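Local coordinates for protein aminopeptidase (Aneurinibacillus sp. AM-1, PDB 5IB9) that probably removes amino-terminal residues from peptides as a zinc-dependent M28-family aminopeptidase that also carries a protease-associated domain, at residues 7-12 and 253-258; 311-316 and 359-364; 324-329 and 405-410; 332-337 and 389-394. All blocks are in the same frame, centred on the assembly; numbering follows the deposited sequence.

Interaction 1 of 4, residues 7-12 and 253-258; sequences HQITKR and RVMSKL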
loop_
_atom_site.group_PDB
_atom_site.type_symbol
_atom_site.label_atom_id
_atom_site.label_comp_id
_atom_site.label_asym_id
_atom_site.label_seq_id
_atom_site.Cartn_x
_atom_site.Cartn_y
_atom_site.Cartn_z
ATOM N N HIS A 7 17.897 -36.482 7.338
ATOM C CA HIS A 7 17.062 -37.639 7.034
ATOM C C HIS A 7 15.572 -37.434 7.429
ATOM O O HIS A 7 14.672 -37.955 6.751
ATOM C CB HIS A 7 17.658 -38.908 7.691
ATOM C CG HIS A 7 18.857 -39.484 6.975
ATOM N ND1 HIS A 7 19.449 -40.685 7.334
ATOM C CD2 HIS A 7 19.581 -39.026 5.916
ATOM C CE1 HIS A 7 20.481 -40.932 6.543
ATOM N NE2 HIS A 7 20.597 -39.931 5.684
ATOM N N GLN A 8 15.338 -36.595 8.450
ATOM C CA GLN A 8 13.929 -36.282 8.841
ATOM C C GLN A 8 13.203 -35.574 7.696
ATOM O O GLN A 8 12.013 -35.764 7.500
ATOM C CB GLN A 8 13.885 -35.382 10.073
ATOM C CG GLN A 8 14.445 -36.044 11.330
ATOM C CD GLN A 8 13.646 -37.323 11.735
ATOM O OE1 GLN A 8 12.600 -37.629 11.196
ATOM N NE2 GLN A 8 14.202 -38.088 12.635
ATOM N N ILE A 9 13.950 -34.873 6.839
ATOM C CA ILE A 9 13.327 -34.217 5.678
ATOM C C ILE A 9 13.378 -35.115 4.427
ATOM O O ILE A 9 12.389 -35.369 3.797
ATOM C CB ILE A 9 14.113 -32.924 5.362
ATOM C CG1 ILE A 9 14.177 -31.964 6.592
ATOM C CG2 ILE A 9 13.616 -32.311 4.072
ATOM C CD1 ILE A 9 12.762 -31.558 7.028
ATOM N N THR A 10 14.569 -35.726 4.152
ATOM C CA THR A 10 14.714 -36.423 2.872
ATOM C C THR A 10 13.948 -37.753 2.798
ATOM O O THR A 10 13.660 -38.191 1.689
ATOM C CB THR A 10 16.217 -36.654 2.509
ATOM O OG1 THR A 10 16.803 -37.460 3.525
ATOM C CG2 THR A 10 16.983 -35.283 2.558
ATOM N N LYS A 11 13.662 -38.326 3.971
ATOM C CA LYS A 11 12.846 -39.544 3.903
ATOM C C LYS A 11 11.353 -39.280 3.676
ATOM O O LYS A 11 10.563 -40.207 3.421
ATOM C CB LYS A 11 12.952 -40.308 5.169
ATOM C CG LYS A 11 12.245 -39.724 6.397
ATOM C CD LYS A 11 12.451 -40.714 7.591
ATOM C CE LYS A 11 11.971 -40.192 8.879
ATOM N NZ LYS A 11 12.175 -41.253 9.942
ATOM N N ARG A 12 10.933 -38.034 3.787
ATOM C CA ARG A 12 9.537 -37.638 3.733
ATOM C C ARG A 12 9.158 -36.815 2.515
ATOM O O ARG A 12 7.970 -36.624 2.274
ATOM C CB ARG A 12 9.221 -36.763 4.966
ATOM C CG ARG A 12 9.362 -37.474 6.252
ATOM C CD ARG A 12 8.623 -36.694 7.332
ATOM N NE ARG A 12 8.374 -37.620 8.441
ATOM C CZ ARG A 12 9.289 -37.892 9.347
ATOM N NH1 ARG A 12 10.478 -37.352 9.330
ATOM N NH2 ARG A 12 9.019 -38.773 10.366
ATOM N N ARG A 253 3.882 -29.949 4.701
ATOM C CA ARG A 253 3.417 -31.258 5.147
ATOM C C ARG A 253 4.534 -31.935 5.864
ATOM O O ARG A 253 4.360 -32.493 6.978
ATOM C CB ARG A 253 3.043 -32.022 3.936
ATOM C CG ARG A 253 2.369 -33.396 4.330
ATOM C CD ARG A 253 2.118 -34.285 3.106
ATOM N NE ARG A 253 3.403 -34.837 2.709
ATOM C CZ ARG A 253 4.066 -35.797 3.334
ATOM N NH1 ARG A 253 3.467 -36.422 4.364
ATOM N NH2 ARG A 253 5.319 -36.127 2.906
ATOM N N VAL A 254 5.735 -31.889 5.297
ATOM C CA VAL A 254 6.894 -32.539 5.997
ATOM C C VAL A 254 7.101 -31.976 7.383
ATOM O O VAL A 254 7.283 -32.751 8.352
ATOM C CB VAL A 254 8.190 -32.383 5.139
ATOM C CG1 VAL A 254 9.455 -32.780 5.979
ATOM C CG2 VAL A 254 8.064 -33.309 3.932
ATOM N N MET A 255 7.103 -30.633 7.539
ATOM C CA MET A 255 7.434 -30.047 8.809
ATOM C C MET A 255 6.285 -30.326 9.780
ATOM O O MET A 255 6.537 -30.329 11.020
ATOM C CB MET A 255 7.637 -28.531 8.710
ATOM C CG MET A 255 8.820 -28.270 7.810
ATOM S SD MET A 255 10.360 -28.785 8.656
ATOM C CE MET A 255 11.486 -28.080 7.423
ATOM N N SER A 256 5.112 -30.678 9.298
ATOM C CA SER A 256 3.991 -30.957 10.252
ATOM C C SER A 256 4.287 -32.243 11.033
ATOM O O SER A 256 3.668 -32.480 12.108
ATOM C CB SER A 256 2.640 -31.060 9.574
ATOM O OG SER A 256 2.462 -32.260 8.857
ATOM N N LYS A 257 5.165 -33.084 10.519
ATOM C CA LYS A 257 5.577 -34.328 11.202
ATOM C C LYS A 257 6.668 -34.189 12.224
ATOM O O LYS A 257 7.094 -35.199 12.801
ATOM C CB LYS A 257 6.033 -35.341 10.124
ATOM C CG LYS A 257 5.171 -35.536 8.875
ATOM C CD LYS A 257 3.713 -35.864 9.189
ATOM C CE LYS A 257 2.935 -36.150 7.943
ATOM N NZ LYS A 257 1.485 -36.451 8.245
ATOM N N LEU A 258 7.228 -33.000 12.409
ATOM C CA LEU A 258 8.428 -32.751 13.182
ATOM C C LEU A 258 8.305 -31.652 14.261
ATOM O O LEU A 258 7.544 -30.713 14.119
ATOM C CB LEU A 258 9.628 -32.357 12.238
ATOM C CG LEU A 258 9.828 -33.374 11.133
ATOM C CD1 LEU A 258 10.667 -32.857 9.967
ATOM C CD2 LEU A 258 10.467 -34.667 11.653
#

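Interaction 2 of 4, residues 311-316 and 359-364; sequences LIMYTI and ALFIHA. With BES (2-(3-amino-2-hydroxy-4-phenyl-butyrylamino)-4-methyl-pentanoic acid), chain H.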
loop_
_atom_site.group_PDB
_atom_site.type_symbol
_atom_site.label_atom_id
_atom_site.label_comp_id
_atom_site.label_asym_id
_atom_site.label_seq_id
_atom_site.Cartn_x
_atom_site.Cartn_y
_atom_site.Cartn_z
ATOM N N LEU A 311 20.544 -25.847 -9.977
ATOM C CA LEU A 311 20.016 -24.949 -8.910
ATOM C C LEU A 311 21.020 -23.813 -8.595
ATOM O O LEU A 311 22.245 -24.081 -8.502
ATOM C CB LEU A 311 19.733 -25.854 -7.680
ATOM C CG LEU A 311 18.885 -25.212 -6.583
ATOM C CD1 LEU A 311 17.565 -24.811 -7.083
ATOM C CD2 LEU A 311 18.897 -26.211 -5.413
ATOM N N ILE A 312 20.514 -22.624 -8.292
ATOM C CA ILE A 312 21.365 -21.552 -7.825
ATOM C C ILE A 312 20.572 -20.786 -6.779
ATOM O O ILE A 312 19.317 -20.821 -6.782
ATOM C CB ILE A 312 21.802 -20.640 -9.000
ATOM C CG1 ILE A 312 22.805 -19.539 -8.544
ATOM C CG2 ILE A 312 20.613 -20.067 -9.677
ATOM C CD1 ILE A 312 23.640 -19.065 -9.745
ATOM N N MET A 313 21.283 -20.050 -5.941
ATOM C CA MET A 313 20.565 -19.149 -4.998
ATOM C C MET A 313 20.837 -17.716 -5.416
ATOM O O MET A 313 21.981 -17.354 -5.517
ATOM C CB MET A 313 21.161 -19.314 -3.637
ATOM C CG MET A 313 21.051 -20.726 -3.116
ATOM S SD MET A 313 21.771 -21.037 -1.484
ATOM C CE MET A 313 23.551 -20.791 -1.842
ATOM N N TYR A 314 19.813 -16.869 -5.563
ATOM C CA TYR A 314 20.051 -15.493 -5.945
ATOM C C TYR A 314 19.676 -14.557 -4.804
ATOM O O TYR A 314 18.632 -14.679 -4.157
ATOM C CB TYR A 314 19.174 -15.115 -7.118
ATOM C CG TYR A 314 19.660 -15.592 -8.478
ATOM C CD1 TYR A 314 20.963 -15.418 -8.873
ATOM C CD2 TYR A 314 18.787 -16.246 -9.306
ATOM C CE1 TYR A 314 21.382 -15.906 -10.168
ATOM C CE2 TYR A 314 19.199 -16.747 -10.629
ATOM C CZ TYR A 314 20.476 -16.511 -11.009
ATOM O OH TYR A 314 20.932 -17.002 -12.241
ATOM N N THR A 315 20.540 -13.555 -4.553
ATOM C CA THR A 315 20.236 -12.551 -3.606
ATOM C C THR A 315 20.162 -11.170 -4.328
ATOM O O THR A 315 20.796 -10.992 -5.410
ATOM C CB THR A 315 21.211 -12.456 -2.413
ATOM O OG1 THR A 315 22.479 -12.057 -2.980
ATOM C CG2 THR A 315 21.364 -13.839 -1.764
ATOM N N ILE A 316 19.466 -10.222 -3.738
ATOM C CA ILE A 316 19.261 -8.907 -4.440
ATOM C C ILE A 316 20.576 -8.167 -4.599
ATOM O O ILE A 316 20.718 -7.562 -5.688
ATOM C CB ILE A 316 18.290 -8.055 -3.564
ATOM C CG1 ILE A 316 16.894 -8.744 -3.458
ATOM C CG2 ILE A 316 18.150 -6.628 -4.103
ATOM C CD1 ILE A 316 16.261 -9.195 -4.750
ATOM N N ALA A 359 16.647 -15.202 -0.130
ATOM C CA ALA A 359 17.245 -15.653 -1.369
ATOM C C ALA A 359 16.195 -16.392 -2.160
ATOM O O ALA A 359 15.320 -17.108 -1.544
ATOM C CB ALA A 359 18.412 -16.658 -1.031
ATOM N N LEU A 360 16.359 -16.360 -3.463
ATOM C CA LEU A 360 15.551 -17.109 -4.457
ATOM C C LEU A 360 16.303 -18.346 -4.815
ATOM O O LEU A 360 17.524 -18.322 -5.168
ATOM C CB LEU A 360 15.369 -16.190 -5.654
ATOM C CG LEU A 360 14.907 -16.933 -6.902
ATOM C CD1 LEU A 360 13.488 -17.612 -6.774
ATOM C CD2 LEU A 360 14.875 -15.922 -8.149
ATOM N N PHE A 361 15.589 -19.444 -4.763
ATOM C CA PHE A 361 16.056 -20.802 -5.274
ATOM C C PHE A 361 15.374 -21.098 -6.593
ATOM O O PHE A 361 14.136 -21.041 -6.642
ATOM C CB PHE A 361 15.733 -21.928 -4.240
ATOM C CG PHE A 361 16.504 -21.766 -2.950
ATOM C CD1 PHE A 361 17.586 -22.592 -2.710
ATOM C CD2 PHE A 361 16.197 -20.775 -2.017
ATOM C CE1 PHE A 361 18.382 -22.473 -1.540
ATOM C CE2 PHE A 361 17.006 -20.648 -0.823
ATOM C CZ PHE A 361 18.085 -21.460 -0.614
ATOM N N ILE A 362 16.179 -21.313 -7.650
ATOM C CA ILE A 362 15.655 -21.413 -9.055
ATOM C C ILE A 362 16.679 -22.202 -9.828
ATOM O O ILE A 362 17.878 -22.225 -9.451
ATOM C CB ILE A 362 15.539 -20.017 -9.634
ATOM C CG1 ILE A 362 14.968 -20.080 -11.072
ATOM C CG2 ILE A 362 16.831 -19.189 -9.530
ATOM C CD1 ILE A 362 14.386 -18.673 -11.523
ATOM N N HIS A 363 16.178 -22.932 -10.855
ATOM C CA HIS A 363 17.141 -23.610 -11.747
ATOM C C HIS A 363 17.492 -22.630 -12.886
ATOM O O HIS A 363 16.632 -22.119 -13.539
ATOM C CB HIS A 363 16.582 -24.857 -12.313
ATOM C CG HIS A 363 16.258 -25.897 -11.289
ATOM N ND1 HIS A 363 17.175 -26.698 -10.656
ATOM C CD2 HIS A 363 15.045 -26.248 -10.792
ATOM C CE1 HIS A 363 16.548 -27.495 -9.781
ATOM N NE2 HIS A 363 15.253 -27.241 -9.878
ATOM N N ALA A 364 18.815 -22.420 -13.066
ATOM C CA ALA A 364 19.302 -21.395 -14.023
ATOM C C ALA A 364 20.484 -21.994 -14.799
ATOM O O ALA A 364 21.218 -22.831 -14.322
ATOM C CB ALA A 364 19.747 -20.131 -13.268
HETATM N N2 BES H . 10.208 -16.396 -11.968
HETATM C C1 BES H . 10.220 -15.062 -12.568
HETATM C C6 BES H . 11.566 -14.412 -12.256
HETATM C C7 BES H . 12.813 -14.959 -12.943
HETATM C C8 BES H . 12.822 -15.396 -14.291
HETATM C C12 BES H . 14.012 -14.986 -12.196
HETATM C C9 BES H . 14.027 -15.853 -14.866
HETATM C C11 BES H . 15.224 -15.454 -12.776
HETATM C C10 BES H . 15.216 -15.890 -14.110
HETATM C C2 BES H . 9.056 -14.230 -12.017
HETATM O O2 BES H . 7.979 -15.159 -12.121
HETATM C C3 BES H . 8.874 -13.109 -12.983
HETATM O O3 BES H . 8.508 -13.388 -14.120
HETATM N N1 BES H . 9.200 -11.926 -12.589
HETATM C C4 BES H . 9.116 -10.809 -13.535
HETATM C C13 BES H . 9.564 -9.617 -12.708
HETATM C C14 BES H . 8.649 -9.288 -11.524
HETATM C C15 BES H . 9.228 -8.001 -10.950
HETATM C C16 BES H . 7.164 -9.166 -11.868
HETATM C C5 BES H . 10.131 -10.894 -14.668
HETATM O O1 BES H . 9.946 -10.191 -15.704
HETATM O O4 BES H . 11.141 -11.618 -14.601
#

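Interaction 3 of 4, residues 324-329 and 405-410; sequences TDLGAA and LVIEPI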
loop_
_atom_site.group_PDB
_atom_site.type_symbol
_atom_site.label_atom_id
_atom_site.label_comp_id
_atom_site.label_asym_id
_atom_site.label_seq_id
_atom_site.Cartn_x
_atom_site.Cartn_y
_atom_site.Cartn_z
ATOM N N THR A 324 21.479 -18.029 2.177
ATOM C CA THR A 324 22.411 -18.712 1.265
ATOM C C THR A 324 23.396 -19.563 2.068
ATOM O O THR A 324 23.823 -20.649 1.554
ATOM C CB THR A 324 23.174 -17.822 0.279
ATOM O OG1 THR A 324 24.049 -16.938 1.040
ATOM C CG2 THR A 324 22.188 -17.016 -0.541
ATOM N N ASP A 325 23.751 -19.178 3.300
ATOM C CA ASP A 325 24.617 -20.065 4.108
ATOM C C ASP A 325 23.941 -21.390 4.419
ATOM O O ASP A 325 24.572 -22.476 4.392
ATOM C CB ASP A 325 25.022 -19.362 5.420
ATOM C CG ASP A 325 25.984 -18.254 5.235
ATOM O OD1 ASP A 325 26.660 -18.133 4.226
ATOM O OD2 ASP A 325 26.098 -17.457 6.219
ATOM N N LEU A 326 22.628 -21.343 4.758
ATOM C CA LEU A 326 21.900 -22.574 5.133
ATOM C C LEU A 326 21.689 -23.430 3.845
ATOM O O LEU A 326 21.818 -24.637 3.939
ATOM C CB LEU A 326 20.527 -22.250 5.736
ATOM C CG LEU A 326 20.620 -21.749 7.191
ATOM C CD1 LEU A 326 19.239 -21.023 7.558
ATOM C CD2 LEU A 326 21.088 -22.851 8.229
ATOM N N GLY A 327 21.393 -22.765 2.691
ATOM C CA GLY A 327 21.175 -23.493 1.433
ATOM C C GLY A 327 22.495 -24.144 1.028
ATOM O O GLY A 327 22.455 -25.362 0.648
ATOM N N ALA A 328 23.617 -23.430 1.183
ATOM C CA ALA A 328 24.905 -24.022 0.822
ATOM C C ALA A 328 25.246 -25.115 1.745
ATOM O O ALA A 328 25.786 -26.166 1.287
ATOM C CB ALA A 328 26.031 -22.976 0.805
ATOM N N ALA A 329 25.006 -25.006 3.036
ATOM C CA ALA A 329 25.340 -26.044 4.018
ATOM C C ALA A 329 24.522 -27.306 3.689
ATOM O O ALA A 329 25.080 -28.368 3.488
ATOM C CB ALA A 329 24.977 -25.643 5.450
ATOM N N LEU A 405 20.925 -23.096 16.654
ATOM C CA LEU A 405 21.407 -23.154 15.279
ATOM C C LEU A 405 22.921 -23.072 15.314
ATOM O O LEU A 405 23.484 -22.109 15.960
ATOM C CB LEU A 405 20.827 -21.924 14.561
ATOM C CG LEU A 405 21.327 -21.602 13.128
ATOM C CD1 LEU A 405 21.157 -22.798 12.120
ATOM C CD2 LEU A 405 20.591 -20.399 12.583
ATOM N N VAL A 406 23.580 -23.926 14.553
ATOM C CA VAL A 406 25.001 -23.911 14.254
ATOM C C VAL A 406 25.163 -24.018 12.746
ATOM O O VAL A 406 24.580 -24.916 12.109
ATOM C CB VAL A 406 25.702 -25.142 14.904
ATOM C CG1 VAL A 406 27.169 -25.161 14.553
ATOM C CG2 VAL A 406 25.536 -25.110 16.466
ATOM N N ILE A 407 25.888 -23.066 12.131
ATOM C CA ILE A 407 26.259 -23.239 10.709
ATOM C C ILE A 407 27.781 -23.382 10.704
ATOM O O ILE A 407 28.490 -22.636 11.386
ATOM C CB ILE A 407 25.765 -22.064 9.861
ATOM C CG1 ILE A 407 24.282 -21.800 10.136
ATOM C CG2 ILE A 407 26.049 -22.379 8.346
ATOM C CD1 ILE A 407 23.757 -20.571 9.334
ATOM N N GLU A 408 28.277 -24.423 10.056
ATOM C CA GLU A 408 29.682 -24.636 9.981
ATOM C C GLU A 408 30.175 -23.903 8.770
ATOM O O GLU A 408 29.429 -23.702 7.800
ATOM C CB GLU A 408 29.945 -26.129 9.887
ATOM C CG GLU A 408 29.673 -26.784 11.232
ATOM C CD GLU A 408 30.676 -27.880 11.538
ATOM O OE1 GLU A 408 31.781 -27.927 10.903
ATOM O OE2 GLU A 408 30.374 -28.686 12.438
ATOM N N PRO A 409 31.413 -23.420 8.834
ATOM C CA PRO A 409 31.898 -22.673 7.698
ATOM C C PRO A 409 31.892 -23.530 6.412
ATOM O O PRO A 409 32.160 -24.742 6.451
ATOM C CB PRO A 409 33.363 -22.327 8.116
ATOM C CG PRO A 409 33.420 -22.554 9.608
ATOM C CD PRO A 409 32.483 -23.674 9.845
ATOM N N ILE A 410 31.544 -22.923 5.298
ATOM C CA ILE A 410 31.512 -23.641 4.025
ATOM C C ILE A 410 31.770 -22.610 2.926
ATOM O O ILE A 410 31.169 -21.530 2.937
ATOM C CB ILE A 410 30.072 -24.292 3.863
ATOM C CG1 ILE A 410 29.751 -24.796 2.455
ATOM C CG2 ILE A 410 29.005 -23.264 4.147
ATOM C CD1 ILE A 410 28.604 -25.672 2.423
#

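Interaction 4 of 4, residues 332-337 and 389-394; sequences SRLSGV and ADIVGS. With ZN (zinc ion), chain D.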
loop_
_atom_site.group_PDB
_atom_site.type_symbol
_atom_site.label_atom_id
_atom_site.label_comp_id
_atom_site.label_asym_id
_atom_site.label_seq_id
_atom_site.Cartn_x
_atom_site.Cartn_y
_atom_site.Cartn_z
ATOM N N SER A 332 25.708 -28.961 0.580
ATOM C CA SER A 332 27.000 -29.626 0.667
ATOM C C SER A 332 26.849 -31.001 1.260
ATOM O O SER A 332 27.696 -31.901 0.949
ATOM C CB SER A 332 27.918 -28.671 1.421
ATOM O OG SER A 332 27.663 -28.870 2.815
ATOM N N ARG A 333 25.819 -31.231 2.051
ATOM C CA ARG A 333 25.626 -32.555 2.686
ATOM C C ARG A 333 24.835 -33.431 1.732
ATOM O O ARG A 333 25.006 -34.689 1.804
ATOM C CB ARG A 333 24.805 -32.446 3.949
ATOM C CG ARG A 333 25.552 -31.583 5.026
ATOM C CD ARG A 333 24.887 -31.603 6.376
ATOM N NE ARG A 333 23.516 -31.093 6.330
ATOM C CZ ARG A 333 23.184 -29.829 6.658
ATOM N NH1 ARG A 333 24.124 -28.907 6.936
ATOM N NH2 ARG A 333 21.916 -29.505 6.632
ATOM N N LEU A 334 24.022 -32.862 0.858
ATOM C CA LEU A 334 23.015 -33.637 0.050
ATOM C C LEU A 334 23.338 -33.816 -1.393
ATOM O O LEU A 334 22.992 -34.898 -1.942
ATOM C CB LEU A 334 21.586 -32.919 0.174
ATOM C CG LEU A 334 21.062 -33.054 1.593
ATOM C CD1 LEU A 334 19.778 -32.198 1.736
ATOM C CD2 LEU A 334 20.898 -34.443 2.250
ATOM N N SER A 335 23.940 -32.840 -2.069
ATOM C CA SER A 335 24.046 -32.757 -3.481
ATOM C C SER A 335 25.346 -32.290 -3.988
ATOM O O SER A 335 25.696 -32.580 -5.100
ATOM C CB SER A 335 22.932 -31.848 -4.006
ATOM O OG SER A 335 21.760 -32.599 -3.934
ATOM N N GLY A 336 26.050 -31.419 -3.257
ATOM C CA GLY A 336 27.277 -30.817 -3.810
ATOM C C GLY A 336 27.321 -29.317 -3.617
ATOM O O GLY A 336 26.658 -28.746 -2.679
ATOM N N VAL A 337 28.157 -28.671 -4.424
ATOM C CA VAL A 337 28.345 -27.219 -4.310
ATOM C C VAL A 337 27.184 -26.476 -4.907
ATOM O O VAL A 337 26.734 -26.741 -6.022
ATOM C CB VAL A 337 29.584 -26.864 -5.143
ATOM C CG1 VAL A 337 29.676 -25.333 -5.230
ATOM C CG2 VAL A 337 30.801 -27.445 -4.521
ATOM N N ALA A 389 13.167 -29.690 -2.738
ATOM C CA ALA A 389 12.549 -29.864 -1.457
ATOM C C ALA A 389 13.549 -30.435 -0.441
ATOM O O ALA A 389 13.542 -29.974 0.728
ATOM C CB ALA A 389 11.335 -30.858 -1.654
ATOM N N ASP A 390 14.419 -31.405 -0.835
ATOM C CA ASP A 390 15.380 -31.895 0.185
ATOM C C ASP A 390 16.315 -30.800 0.623
ATOM O O ASP A 390 16.640 -30.682 1.782
ATOM C CB ASP A 390 16.177 -33.056 -0.484
ATOM C CG ASP A 390 15.387 -34.262 -0.681
ATOM O OD1 ASP A 390 14.362 -34.466 -0.057
ATOM O OD2 ASP A 390 15.845 -35.052 -1.533
ATOM N N ILE A 391 16.869 -29.999 -0.315
ATOM C CA ILE A 391 17.860 -28.972 0.028
ATOM C C ILE A 391 17.207 -27.814 0.872
ATOM O O ILE A 391 17.735 -27.402 1.937
ATOM C CB ILE A 391 18.543 -28.470 -1.186
ATOM C CG1 ILE A 391 19.540 -29.515 -1.766
ATOM C CG2 ILE A 391 19.316 -27.169 -0.928
ATOM C CD1 ILE A 391 19.982 -29.274 -3.224
ATOM N N VAL A 392 16.081 -27.283 0.371
ATOM C CA VAL A 392 15.431 -26.151 1.045
ATOM C C VAL A 392 14.902 -26.683 2.405
ATOM O O VAL A 392 15.011 -26.001 3.394
ATOM C CB VAL A 392 14.406 -25.493 0.142
ATOM C CG1 VAL A 392 13.554 -24.452 0.948
ATOM C CG2 VAL A 392 15.114 -24.767 -0.945
ATOM N N GLY A 393 14.283 -27.842 2.361
ATOM C CA GLY A 393 13.753 -28.317 3.657
ATOM C C GLY A 393 14.859 -28.585 4.660
ATOM O O GLY A 393 14.653 -28.317 5.854
ATOM N N SER A 394 15.972 -29.208 4.220
ATOM C CA SER A 394 17.111 -29.414 5.171
ATOM C C SER A 394 17.755 -28.136 5.634
ATOM O O SER A 394 18.163 -28.078 6.802
ATOM C CB SER A 394 18.185 -30.298 4.531
ATOM O OG SER A 394 17.529 -31.583 4.275
HETATM ZN ZN ZN D . 15.069 -36.774 -2.024
HETATM O O HOH W 1 13.878 -37.736 -1.018
HETATM O O HOH W 2 16.458 -38.019 -2.985
HETATM O O HOH W 3 17.124 -38.003 -1.866
#

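Interaction 1 of 4, residues 7-12 and 253-258
Arg12 reaches Leu258 because its CG stands anti to the carbonyl carbon (chi1 -64°) and its chain runs extended from there to NE; Leu258, its CG also anti to the carbonyl carbon, has its CD2 methyl 3.6 Å from Arg12 NH1. The contact joins the short N-terminal helix 6-10, and the turn after it, to the C-terminal end of helix 238-256 in the M28 peptidase fold. Arg12 NH1 donates twice within its own segment, to Gln8 O at 2.9 Å, on a lone pair in the carbonyl plane, and to Gln8 OE1 at 2.8 Å, with an N-H...O angle of 165°. Both acceptors lie in the guanidinium plane, which fixes its rotation. An alanine in place of Arg12 would probably set the Gln8 amide free to turn and open a gap beside Leu258 CD2 and the CB of Lys257. Ile9 supplies the apolar part: its CD1 touches Met255 CE at 3.7 Å and also meets Leu258 CD1. Arg253 NH2 comes close to Arg12 O, but at an angle too poor for a hydrogen bond, and its salt bridge is with Glu250. Val254 faces both partners, CG1 lying 3.7 Å from Ile9 CD1 and CG2 3.8 Å from Arg12 CB.

Interaction 2 of 4, residues 311-316 and 359-364
Ile362 CG2 lies 3.5 Å from Tyr314 CD2, approaching the ring obliquely, in the antiparallel pairing of strands 310-315 and 358-364 within the M28 peptidase fold. The other branch of Ile362, with CG1 anti to the backbone N (chi1 -179°) and CD1 extended beyond it (chi2 161°), carries CD1 to 3.6 Å from C11 in the phenyl ring of the bound inhibitor, so this residue belongs to both the strand pair and the ligand pocket. Around the same tyrosine, Ala364 CB sits 3.5 Å from Tyr314 OH, Ile312 CG2 lies over one ring face, offset toward the rim, and Leu360 CD2 is at the ring edge.

The opposite sheet face holds Met313 beside Phe361, pointing the same way. Met313 CG is 3.6 Å from Phe361 CE1, and Met313 SD lies 4.5 Å from the Phe361 ring centroid in an oblique Met-aromatic contact. Phe361 also packs on Val392 of helix 382-400. An alanine in place of Phe361 would probably leave the Met313 sulfur without its aromatic mate and open a gap toward that helix. Nearby, Leu311 CD1 makes a CH-pi contact over the His363 ring.

The backbone ladder sets these positions: Ile312-Ile362 and Tyr314-Leu360 are hydrogen-bonded pairs, Leu311-His363 and Met313-Phe361 non-hydrogen-bonded ones. Its shortest bond runs from Tyr314 N to Leu360 O at 2.7 Å.

Interaction 3 of 4, residues 324-329 and 405-410
Leu326, Ala328 and Ala329 meet Leu405, Ile407 and Ile410 in an apolar packing contact on the flank of the peptidase domain, where the chain that follows helix 382-400 passes over helix 322-334. No hydrogen bond joins the two segments, and about 300 Å² is buried between them, so the evidence lies in the methyl groups. Leu326 is the main partner on the helix. Its CD2 lies 3.7 Å from Ile407 CD1, the two side chains crossing at about a right angle, and the same methyl is 3.9 Å from Leu405 CD1. Ile407 has CG1 anti to its carbonyl carbon (chi1 -50°) and CD1 extended beyond it (chi2 178°), which carries CD1 to Leu326. Its other branch, CG2, stays nearer the backbone and meets Ala329 CB loosely at 4.5 Å.

In the three-layer alpha/beta/alpha architecture of M28 peptidases, helix 322-334 belongs to a helical layer: Thr324 packs on Met313 and Thr315 of strand 310-315, while Leu326 also touches Ala395 and Gln398 of helix 382-400. The 405-410 segment, extended but in no regular strand, thus lies across the helix, and Leu405 reaches both helices, touching Leu326 and Ala399. A second foothold is farther along the chain, where Ile410 CD1 lies 4.1 Å from Ala328 CB. The same methyl approaches Ala328 O to a distance so short that its exact placement is doubtful. The polar end of Asp325 is engaged by the tail beyond the segment, its OD1 being hydrogen-bonded to the hydroxyl of Tyr412.

Interaction 4 of 4, residues 332-337 and 389-394
Leu334 and Ile391 bring their CA atoms to 7.0 Å, the closest CA pair across the contact, where the end of helix 322-334 meets the middle of helix 382-400 in the M28 peptidase fold. The second segment is helical throughout; the first leaves helical angles at Ser335 and turns at Gly336, whose phi of 132° would drive a CB against the carbonyl oxygen of Ser335.

Leu334 does most of the touching. Its CG is anti to the carbonyl carbon (chi1 -68°), and CD1 beyond it comes to 3.4 Å from Ser394 OG and 3.5 Å from Asp390 O. Those two oxygens are hydrogen-bonded: Ser394 OG donates to Asp390 O at 2.8 Å, and the same carbonyl accepts the backbone N-H of Ser394. The methyl therefore rests on polar atoms already satisfied within the helix. Ile391 CD1 reaches back to Ser335 OG at 3.8 Å, a packing contact, since that hydroxyl is hydrogen-bonded to Asn387. Arg333 passes Ser394 O without bonding it; its salt bridge is with Asp6, in helix 6-10.

Asp390 ties this helix to a zinc site distinct from the zinc pair beside the inhibitor. Asp386 also binds the ion, and Thr13 OG1 is hydrogen-bonded to Asp390 OD1, which probably helps to orient the carboxylate. The metal bond itself is made by Asp390 OD2, 1.9 Å from the zinc ion.

Interaction 2 is the buried member of the set, about 12 Å from the chain's centre, and the one with a backbone hydrogen-bond ladder across its segments; interactions 1, 3 and 4 lie 24 to 28 Å out, are partly buried, and have no hydrogen bond across. Helix 322-334 serves both interactions 3 and 4, its first half against the chain after helix 382-400 and its end beside that helix. Helix 382-400 links the rest: Ile391 of interaction 4 touches Leu311 of interaction 2, while Gly393 and Ser394 touch Ile9 of interaction 1. Beyond the ladder, interaction 1 has an arginine-glutamine network, interaction 4 a buried zinc-bound aspartate, and interaction 3 apolar packing.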